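Local coordinates for extracellular solute-binding protein family 1 (Kribbella flavida, PDB 5IXP) that probably binds a solute outside the cell and delivers it to an ABC transporter for uptake, at residues Asn160-Ala173 with Trp223-Ala236. Numbering follows the deposited sequence.
Sequences NSAWFDSAVLTWEA and WTKAFRTDAFATMA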
ATOM      1  N   ASN A 160      18.192 -21.881  11.104  1.00 36.05           N
ATOM      2  CA  ASN A 160      17.486 -22.306   9.902  1.00 36.64           C
ATOM      3  C   ASN A 160      16.288 -21.428   9.563  1.00 34.84           C
ATOM      4  O   ASN A 160      15.501 -21.797   8.685  1.00 35.57           O
ATOM      5  CB  ASN A 160      17.029 -23.754  10.042  1.00 40.42           C
ATOM      6  CG  ASN A 160      18.181 -24.717  10.037  1.00 44.30           C
ATOM      7  OD1 ASN A 160      19.249 -24.422   9.498  1.00 45.12           O
ATOM      8  ND2 ASN A 160      17.978 -25.880  10.644  1.00 48.73           N
ATOM      9  N   SER A 161      16.128 -20.283  10.219  1.00 29.93           N
ATOM     10  CA  SER A 161      15.062 -19.350   9.871  1.00 29.16           C
ATOM     11  C   SER A 161      15.641 -17.963   9.645  1.00 26.23           C
ATOM     12  O   SER A 161      16.681 -17.607  10.205  1.00 27.60           O
ATOM     13  CB  SER A 161      13.984 -19.275  10.960  1.00 26.13           C
ATOM     14  OG  SER A 161      13.253 -20.483  11.035  1.00 27.62           O
ATOM     15  N   ALA A 162      14.956 -17.183   8.820  1.00 19.70           N
ATOM     16  CA  ALA A 162      15.262 -15.773   8.660  1.00 16.87           C
ATOM     17  C   ALA A 162      14.229 -14.938   9.411  1.00 15.38           C
ATOM     18  O   ALA A 162      13.199 -15.434   9.879  1.00 16.94           O
ATOM     19  CB  ALA A 162      15.300 -15.388   7.180  1.00 17.03           C
ATOM     20  N   TRP A 163      14.519 -13.645   9.511  1.00 15.30           N
ATOM     21  CA  TRP A 163      13.646 -12.728  10.233  1.00 14.91           C
ATOM     22  C   TRP A 163      12.509 -12.227   9.348  1.00 17.81           C
ATOM     23  O   TRP A 163      11.350 -12.178   9.785  1.00 18.34           O
ATOM     24  CB  TRP A 163      14.487 -11.565  10.763  1.00 13.25           C
ATOM     25  CG  TRP A 163      13.805 -10.598  11.700  1.00 13.95           C
ATOM     26  CD1 TRP A 163      13.768  -9.231  11.579  1.00 14.53           C
ATOM     27  CD2 TRP A 163      13.107 -10.909  12.917  1.00 15.42           C
ATOM     28  NE1 TRP A 163      13.093  -8.677  12.646  1.00 13.67           N
ATOM     29  CE2 TRP A 163      12.681  -9.684  13.482  1.00 15.10           C
ATOM     30  CE3 TRP A 163      12.818 -12.100  13.598  1.00 15.15           C
ATOM     31  CZ2 TRP A 163      11.967  -9.621  14.678  1.00 14.70           C
ATOM     32  CZ3 TRP A 163      12.106 -12.031  14.790  1.00 17.45           C
ATOM     33  CH2 TRP A 163      11.696 -10.802  15.316  1.00 17.80           C
ATOM     34  N   PHE A 164      12.814 -11.862   8.102  1.00 15.49           N
ATOM     35  CA  PHE A 164      11.811 -11.352   7.177  1.00 12.37           C
ATOM     36  C   PHE A 164      12.032 -11.980   5.806  1.00 16.35           C
ATOM     37  O   PHE A 164      13.063 -12.608   5.547  1.00 16.51           O
ATOM     38  CB  PHE A 164      11.855  -9.818   7.091  1.00 13.35           C
ATOM     39  CG  PHE A 164      13.225  -9.252   6.812  1.00 17.84           C
ATOM     40  CD1 PHE A 164      13.756  -9.278   5.522  1.00 16.76           C
ATOM     41  CD2 PHE A 164      13.968  -8.658   7.834  1.00 14.67           C
ATOM     42  CE1 PHE A 164      15.016  -8.745   5.258  1.00 16.01           C
ATOM     43  CE2 PHE A 164      15.225  -8.118   7.579  1.00 17.05           C
ATOM     44  CZ  PHE A 164      15.751  -8.159   6.289  1.00 16.50           C
ATOM     45  N   ASP A 165      11.057 -11.780   4.906  1.00 14.06           N
ATOM     46  CA  ASP A 165      11.075 -12.511   3.643  1.00 15.68           C
ATOM     47  C   ASP A 165      12.080 -11.939   2.639  1.00 15.09           C
ATOM     48  O   ASP A 165      12.777 -12.709   1.975  1.00 17.84           O
ATOM     49  CB  ASP A 165       9.665 -12.574   3.037  1.00 17.17           C
ATOM     50  CG  ASP A 165       9.044 -11.198   2.809  1.00 20.01           C
ATOM     51  OD1 ASP A 165       9.364 -10.245   3.546  1.00 20.52           O
ATOM     52  OD2 ASP A 165       8.215 -11.078   1.892  1.00 20.71           O
ATOM     53  N   SER A 166      12.179 -10.614   2.482  1.00 16.07           N
ATOM     54  CA  SER A 166      13.134 -10.075   1.513  1.00 17.10           C
ATOM     55  C   SER A 166      13.596  -8.684   1.920  1.00 15.62           C
ATOM     56  O   SER A 166      12.882  -7.943   2.606  1.00 16.21           O
ATOM     57  CB  SER A 166      12.558 -10.025   0.080  1.00 19.45           C
ATOM     58  OG  SER A 166      11.548  -9.027  -0.080  1.00 17.91           O
ATOM     59  N   ALA A 167      14.811  -8.339   1.485  1.00 16.02           N
ATOM     60  CA  ALA A 167      15.320  -6.988   1.692  1.00 16.06           C
ATOM     61  C   ALA A 167      14.445  -5.957   0.989  1.00 15.68           C
ATOM     62  O   ALA A 167      14.219  -4.862   1.518  1.00 14.01           O
ATOM     63  CB  ALA A 167      16.767  -6.888   1.197  1.00 16.54           C
ATOM     64  N   VAL A 168      13.946  -6.285  -0.206  1.00 14.72           N
ATOM     65  CA  VAL A 168      13.193  -5.305  -0.989  1.00 15.56           C
ATOM     66  C   VAL A 168      11.913  -4.898  -0.264  1.00 16.01           C
ATOM     67  O   VAL A 168      11.593  -3.708  -0.167  1.00 16.95           O
ATOM     68  CB  VAL A 168      12.900  -5.844  -2.403  1.00 15.36           C
ATOM     69  CG1 VAL A 168      11.822  -5.002  -3.093  1.00 15.62           C
ATOM     70  CG2 VAL A 168      14.169  -5.822  -3.241  1.00 19.37           C
ATOM     71  N   LEU A 169      11.157  -5.868   0.262  1.00 13.63           N
ATOM     72  CA  LEU A 169       9.923  -5.472   0.949  1.00 15.40           C
ATOM     73  C   LEU A 169      10.221  -4.682   2.221  1.00 16.73           C
ATOM     74  O   LEU A 169       9.459  -3.774   2.576  1.00 15.39           O
ATOM     75  CB  LEU A 169       9.039  -6.682   1.259  1.00 14.42           C
ATOM     76  CG  LEU A 169       8.290  -7.301   0.068  1.00 17.85           C
ATOM     77  CD1 LEU A 169       7.184  -8.247   0.538  1.00 19.58           C
ATOM     78  CD2 LEU A 169       7.717  -6.230  -0.850  1.00 21.06           C
ATOM     79  N   THR A 170      11.326  -4.989   2.908  1.00 14.58           N
ATOM     80  CA  THR A 170      11.720  -4.170   4.050  1.00 14.25           C
ATOM     81  C   THR A 170      12.067  -2.753   3.604  1.00 14.31           C
ATOM     82  O   THR A 170      11.728  -1.772   4.283  1.00 14.50           O
ATOM     83  CB  THR A 170      12.903  -4.815   4.781  1.00 14.87           C
ATOM     84  OG1 THR A 170      12.593  -6.180   5.097  1.00 17.68           O
ATOM     85  CG2 THR A 170      13.227  -4.054   6.068  1.00 16.70           C
ATOM     86  N   TRP A 171      12.738  -2.632   2.458  1.00 14.04           N
ATOM     87  CA  TRP A 171      13.029  -1.327   1.871  1.00 17.08           C
ATOM     88  C   TRP A 171      11.757  -0.552   1.574  1.00 18.31           C
ATOM     89  O   TRP A 171      11.666   0.647   1.870  1.00 20.57           O
ATOM     90  CB  TRP A 171      13.844  -1.518   0.590  1.00 18.07           C
ATOM     91  CG  TRP A 171      13.927  -0.310  -0.335  1.00 18.63           C
ATOM     92  CD1 TRP A 171      13.060   0.022  -1.346  1.00 16.89           C
ATOM     93  CD2 TRP A 171      14.956   0.684  -0.348  1.00 15.59           C
ATOM     94  NE1 TRP A 171      13.486   1.172  -1.978  1.00 19.27           N
ATOM     95  CE2 TRP A 171      14.648   1.596  -1.387  1.00 18.29           C
ATOM     96  CE3 TRP A 171      16.100   0.901   0.425  1.00 17.62           C
ATOM     97  CZ2 TRP A 171      15.448   2.708  -1.670  1.00 17.77           C
ATOM     98  CZ3 TRP A 171      16.898   2.006   0.138  1.00 19.34           C
ATOM     99  CH2 TRP A 171      16.567   2.895  -0.898  1.00 18.99           C
ATOM    100  N   GLU A 172      10.778  -1.207   0.946  1.00 17.11           N
ATOM    101  CA  GLU A 172       9.513  -0.532   0.672  1.00 17.69           C
ATOM    102  C   GLU A 172       8.911   0.017   1.956  1.00 19.54           C
ATOM    103  O   GLU A 172       8.444   1.164   1.995  1.00 22.44           O
ATOM    104  CB  GLU A 172       8.536  -1.493  -0.004  1.00 17.97           C
ATOM    105  CG  GLU A 172       8.972  -1.935  -1.395  1.00 19.55           C
ATOM    106  CD  GLU A 172       8.882  -0.792  -2.405  1.00 29.82           C
ATOM    107  OE1 GLU A 172       7.774  -0.530  -2.930  1.00 36.72           O
ATOM    108  OE2 GLU A 172       9.907  -0.128  -2.646  1.00 28.56           O
ATOM    109  N   ALA A 173       8.940  -0.780   3.025  1.00 17.12           N
ATOM    110  CA  ALA A 173       8.344  -0.353   4.287  1.00 18.69           C
ATOM    111  C   ALA A 173       9.068   0.860   4.855  1.00 16.60           C
ATOM    112  O   ALA A 173       8.427   1.829   5.279  1.00 18.71           O
ATOM    113  CB  ALA A 173       8.348  -1.508   5.286  1.00 17.67           C
ATOM    114  N   TRP A 223       8.704 -17.702  -3.031  1.00 22.17           N
ATOM    115  CA  TRP A 223       8.097 -16.981  -1.915  1.00 22.77           C
ATOM    116  C   TRP A 223       6.793 -17.641  -1.481  1.00 22.08           C
ATOM    117  O   TRP A 223       6.578 -17.902  -0.293  1.00 21.30           O
ATOM    118  CB  TRP A 223       7.873 -15.531  -2.341  1.00 20.20           C
ATOM    119  CG  TRP A 223       7.272 -14.597  -1.351  1.00 19.08           C
ATOM    120  CD1 TRP A 223       7.926 -13.891  -0.371  1.00 20.48           C
ATOM    121  CD2 TRP A 223       5.900 -14.193  -1.290  1.00 17.68           C
ATOM    122  NE1 TRP A 223       7.034 -13.094   0.312  1.00 19.48           N
ATOM    123  CE2 TRP A 223       5.784 -13.262  -0.232  1.00 19.58           C
ATOM    124  CE3 TRP A 223       4.755 -14.543  -2.013  1.00 18.02           C
ATOM    125  CZ2 TRP A 223       4.573 -12.671   0.110  1.00 19.53           C
ATOM    126  CZ3 TRP A 223       3.547 -13.952  -1.676  1.00 20.51           C
ATOM    127  CH2 TRP A 223       3.464 -13.031  -0.618  1.00 20.97           C
ATOM    128  N   THR A 224       5.916 -17.930  -2.441  1.00 24.00           N
ATOM    129  CA  THR A 224       4.642 -18.574  -2.129  1.00 25.72           C
ATOM    130  C   THR A 224       4.854 -19.893  -1.395  1.00 28.09           C
ATOM    131  O   THR A 224       4.249 -20.136  -0.344  1.00 28.52           O
ATOM    132  CB  THR A 224       3.849 -18.794  -3.418  1.00 26.15           C
ATOM    133  OG1 THR A 224       3.657 -17.536  -4.062  1.00 25.88           O
ATOM    134  CG2 THR A 224       2.495 -19.411  -3.123  1.00 27.12           C
ATOM    135  N   LYS A 225       5.717 -20.760  -1.933  1.00 27.98           N
ATOM    136  CA  LYS A 225       5.948 -22.054  -1.298  1.00 26.92           C
ATOM    137  C   LYS A 225       6.561 -21.898   0.088  1.00 27.30           C
ATOM    138  O   LYS A 225       6.321 -22.729   0.970  1.00 26.37           O
ATOM    139  CB  LYS A 225       6.853 -22.924  -2.172  1.00 30.35           C
ATOM    140  CG  LYS A 225       6.325 -23.177  -3.590  1.00 42.81           C
ATOM    141  CD  LYS A 225       4.799 -23.153  -3.655  1.00 49.97           C
ATOM    142  CE  LYS A 225       4.306 -22.691  -5.029  1.00 51.45           C
ATOM    143  NZ  LYS A 225       2.925 -23.184  -5.330  1.00 53.96           N
ATOM    144  N   ALA A 226       7.336 -20.836   0.309  1.00 25.59           N
ATOM    145  CA  ALA A 226       8.042 -20.694   1.577  1.00 23.79           C
ATOM    146  C   ALA A 226       7.101 -20.478   2.756  1.00 24.07           C
ATOM    147  O   ALA A 226       7.525 -20.642   3.910  1.00 23.56           O
ATOM    148  CB  ALA A 226       9.042 -19.551   1.488  1.00 24.28           C
ATOM    149  N   PHE A 227       5.834 -20.130   2.504  1.00 24.41           N
ATOM    150  CA  PHE A 227       4.890 -20.012   3.609  1.00 24.05           C
ATOM    151  C   PHE A 227       4.586 -21.349   4.267  1.00 24.70           C
ATOM    152  O   PHE A 227       4.030 -21.363   5.372  1.00 27.08           O
ATOM    153  CB  PHE A 227       3.594 -19.345   3.138  1.00 21.25           C
ATOM    154  CG  PHE A 227       3.709 -17.849   2.991  1.00 21.72           C
ATOM    155  CD1 PHE A 227       3.499 -17.016   4.087  1.00 19.93           C
ATOM    156  CD2 PHE A 227       4.049 -17.275   1.766  1.00 20.26           C
ATOM    157  CE1 PHE A 227       3.616 -15.629   3.963  1.00 20.91           C
ATOM    158  CE2 PHE A 227       4.163 -15.885   1.629  1.00 21.17           C
ATOM    159  CZ  PHE A 227       3.943 -15.063   2.730  1.00 23.08           C
ATOM    160  N   ARG A 228       4.941 -22.466   3.630  1.00 24.51           N
ATOM    161  CA  ARG A 228       4.767 -23.785   4.220  1.00 26.99           C
ATOM    162  C   ARG A 228       6.051 -24.302   4.859  1.00 25.31           C
ATOM    163  O   ARG A 228       6.217 -25.514   5.014  1.00 26.78           O
ATOM    164  CB  ARG A 228       4.249 -24.771   3.170  1.00 33.13           C
ATOM    165  CG  ARG A 228       2.747 -24.644   2.885  1.00 42.88           C
ATOM    166  CD  ARG A 228       2.467 -24.315   1.429  1.00 50.27           C
ATOM    167  NE  ARG A 228       3.338 -25.042   0.506  1.00 59.18           N
ATOM    168  CZ  ARG A 228       3.146 -25.126  -0.813  1.00 63.45           C
ATOM    169  NH1 ARG A 228       2.119 -24.508  -1.388  1.00 60.60           N
ATOM    170  NH2 ARG A 228       3.998 -25.815  -1.570  1.00 62.37           N
ATOM    171  N   THR A 229       6.963 -23.399   5.220  1.00 23.33           N
ATOM    172  CA  THR A 229       8.250 -23.728   5.818  1.00 25.09           C
ATOM    173  C   THR A 229       8.518 -22.745   6.953  1.00 27.84           C
ATOM    174  O   THR A 229       7.735 -21.819   7.203  1.00 27.65           O
ATOM    175  CB  THR A 229       9.401 -23.630   4.808  1.00 25.37           C
ATOM    176  OG1 THR A 229       9.676 -22.244   4.551  1.00 25.67           O
ATOM    177  CG2 THR A 229       9.054 -24.333   3.492  1.00 26.18           C
ATOM    178  N   ASP A 230       9.659 -22.924   7.625  1.00 26.90           N
ATOM    179  CA  ASP A 230      10.108 -21.991   8.650  1.00 26.94           C
ATOM    180  C   ASP A 230      11.018 -20.899   8.091  1.00 23.25           C
ATOM    181  O   ASP A 230      11.849 -20.363   8.831  1.00 24.22           O
ATOM    182  CB  ASP A 230      10.821 -22.751   9.773  1.00 29.22           C
ATOM    183  CG  ASP A 230       9.909 -23.735  10.485  1.00 29.97           C
ATOM    184  OD1 ASP A 230       8.670 -23.628  10.331  1.00 27.64           O
ATOM    185  OD2 ASP A 230      10.435 -24.613  11.207  1.00 29.72           O
ATOM    186  N   ALA A 231      10.866 -20.540   6.811  1.00 22.07           N
ATOM    187  CA  ALA A 231      11.849 -19.686   6.144  1.00 19.22           C
ATOM    188  C   ALA A 231      11.941 -18.291   6.765  1.00 18.96           C
ATOM    189  O   ALA A 231      13.040 -17.727   6.853  1.00 20.47           O
ATOM    190  CB  ALA A 231      11.531 -19.573   4.656  1.00 21.30           C
ATOM    191  N   PHE A 232      10.814 -17.696   7.167  1.00 19.03           N
ATOM    192  CA  PHE A 232      10.878 -16.356   7.756  1.00 19.12           C
ATOM    193  C   PHE A 232       9.825 -16.200   8.848  1.00 20.69           C
ATOM    194  O   PHE A 232       8.764 -16.829   8.804  1.00 19.01           O
ATOM    195  CB  PHE A 232      10.718 -15.246   6.698  1.00 18.63           C
ATOM    196  CG  PHE A 232       9.522 -15.417   5.805  1.00 18.71           C
ATOM    197  CD1 PHE A 232       8.292 -14.883   6.156  1.00 20.74           C
ATOM    198  CD2 PHE A 232       9.631 -16.103   4.601  1.00 20.64           C
ATOM    199  CE1 PHE A 232       7.183 -15.039   5.317  1.00 19.04           C
ATOM    200  CE2 PHE A 232       8.527 -16.266   3.766  1.00 20.10           C
ATOM    201  CZ  PHE A 232       7.302 -15.731   4.128  1.00 20.21           C
ATOM    202  N   ALA A 233      10.123 -15.323   9.819  1.00 18.97           N
ATOM    203  CA  ALA A 233       9.332 -15.218  11.040  1.00 16.73           C
ATOM    204  C   ALA A 233       8.465 -13.969  11.140  1.00 18.32           C
ATOM    205  O   ALA A 233       7.566 -13.945  11.991  1.00 17.77           O
ATOM    206  CB  ALA A 233      10.245 -15.266  12.279  1.00 15.83           C
ATOM    207  N   THR A 234       8.717 -12.927  10.338  1.00 14.04           N
ATOM    208  CA  THR A 234       7.913 -11.706  10.380  1.00 13.59           C
ATOM    209  C   THR A 234       7.683 -11.175   8.969  1.00 17.62           C
ATOM    210  O   THR A 234       8.419 -11.495   8.031  1.00 18.22           O
ATOM    211  CB  THR A 234       8.565 -10.579  11.194  1.00 15.24           C
ATOM    212  OG1 THR A 234       9.697 -10.069  10.469  1.00 15.63           O
ATOM    213  CG2 THR A 234       9.021 -11.057  12.581  1.00 15.46           C
HETATM  214  N   MSE A 235       6.650 -10.344   8.837  1.00 15.54           N
HETATM  215  CA  MSE A 235       6.429  -9.536   7.631  1.00 19.75           C
HETATM  216  C   MSE A 235       5.813  -8.188   7.980  1.00 22.40           C
HETATM  217  O   MSE A 235       4.980  -8.106   8.889  1.00 22.07           O
HETATM  218  CB  MSE A 235       5.494 -10.238   6.633  1.00 21.13           C
HETATM  219  CG  MSE A 235       6.091 -11.366   5.818  1.00 28.01           C
HETATM  220 SE   MSE A 235       4.875 -11.690   4.320  0.86 34.83          SE
HETATM  221  CE  MSE A 235       5.316 -10.071   3.263  1.00 27.64           C
ATOM    222  N   ALA A 236       6.210  -7.139   7.254  1.00 18.51           N
ATOM    223  CA  ALA A 236       5.439  -5.906   7.255  1.00 16.89           C
ATOM    224  C   ALA A 236       4.136  -6.181   6.521  1.00 16.58           C
ATOM    225  O   ALA A 236       4.140  -6.697   5.399  1.00 20.37           O
ATOM    226  CB  ALA A 236       6.216  -4.771   6.590  1.00 17.88           C
TER
HETATM  227  O   HOH W   1       8.141  -7.917   4.948  1.00 21.42           O
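Asp165, in the loop before helix 167-175, lays its CB over the centre of the Phe232 ring, 3.8 Å from the centroid and 7° off the normal, a CH-pi contact. With CG between the backbone N and the carbonyl carbon (chi1 57°), the carboxylate points away from that ring, and OD2 reaches Trp223. Asp165 OD2 accepts from Trp223 NE1 at 2.8 Å, using its anti lone pair, and lies near the indole plane. Met235 CE, of a selenomethionine, also packs against Asp165 OD2, at 3.4 Å. Asp165 OD1 accepts a hydrogen bond from a water, which accepts in turn from Ala236 N. With an alanine here, Trp223 NE1 would probably lose its acceptor and the water its carboxylate partner. The family is that of the extracellular solute-binding proteins, whose fold is the periplasmic-binding-protein type. Ala162 pairs in parallel with Phe232, on strand 232-238 of the mixed sheet. Ala162 N donates to Ala231 O at 2.8 Å. Thr234 OG1 donates to Trp163 O and is also hydrogen-bonded to Tyr147 OH. Thr234 CG2 lies over the six-membered ring of Trp163, 3.7 Å from its centroid. Ser161 OG donates to Asp230 O at 2.6 Å, in the carbonyl plane.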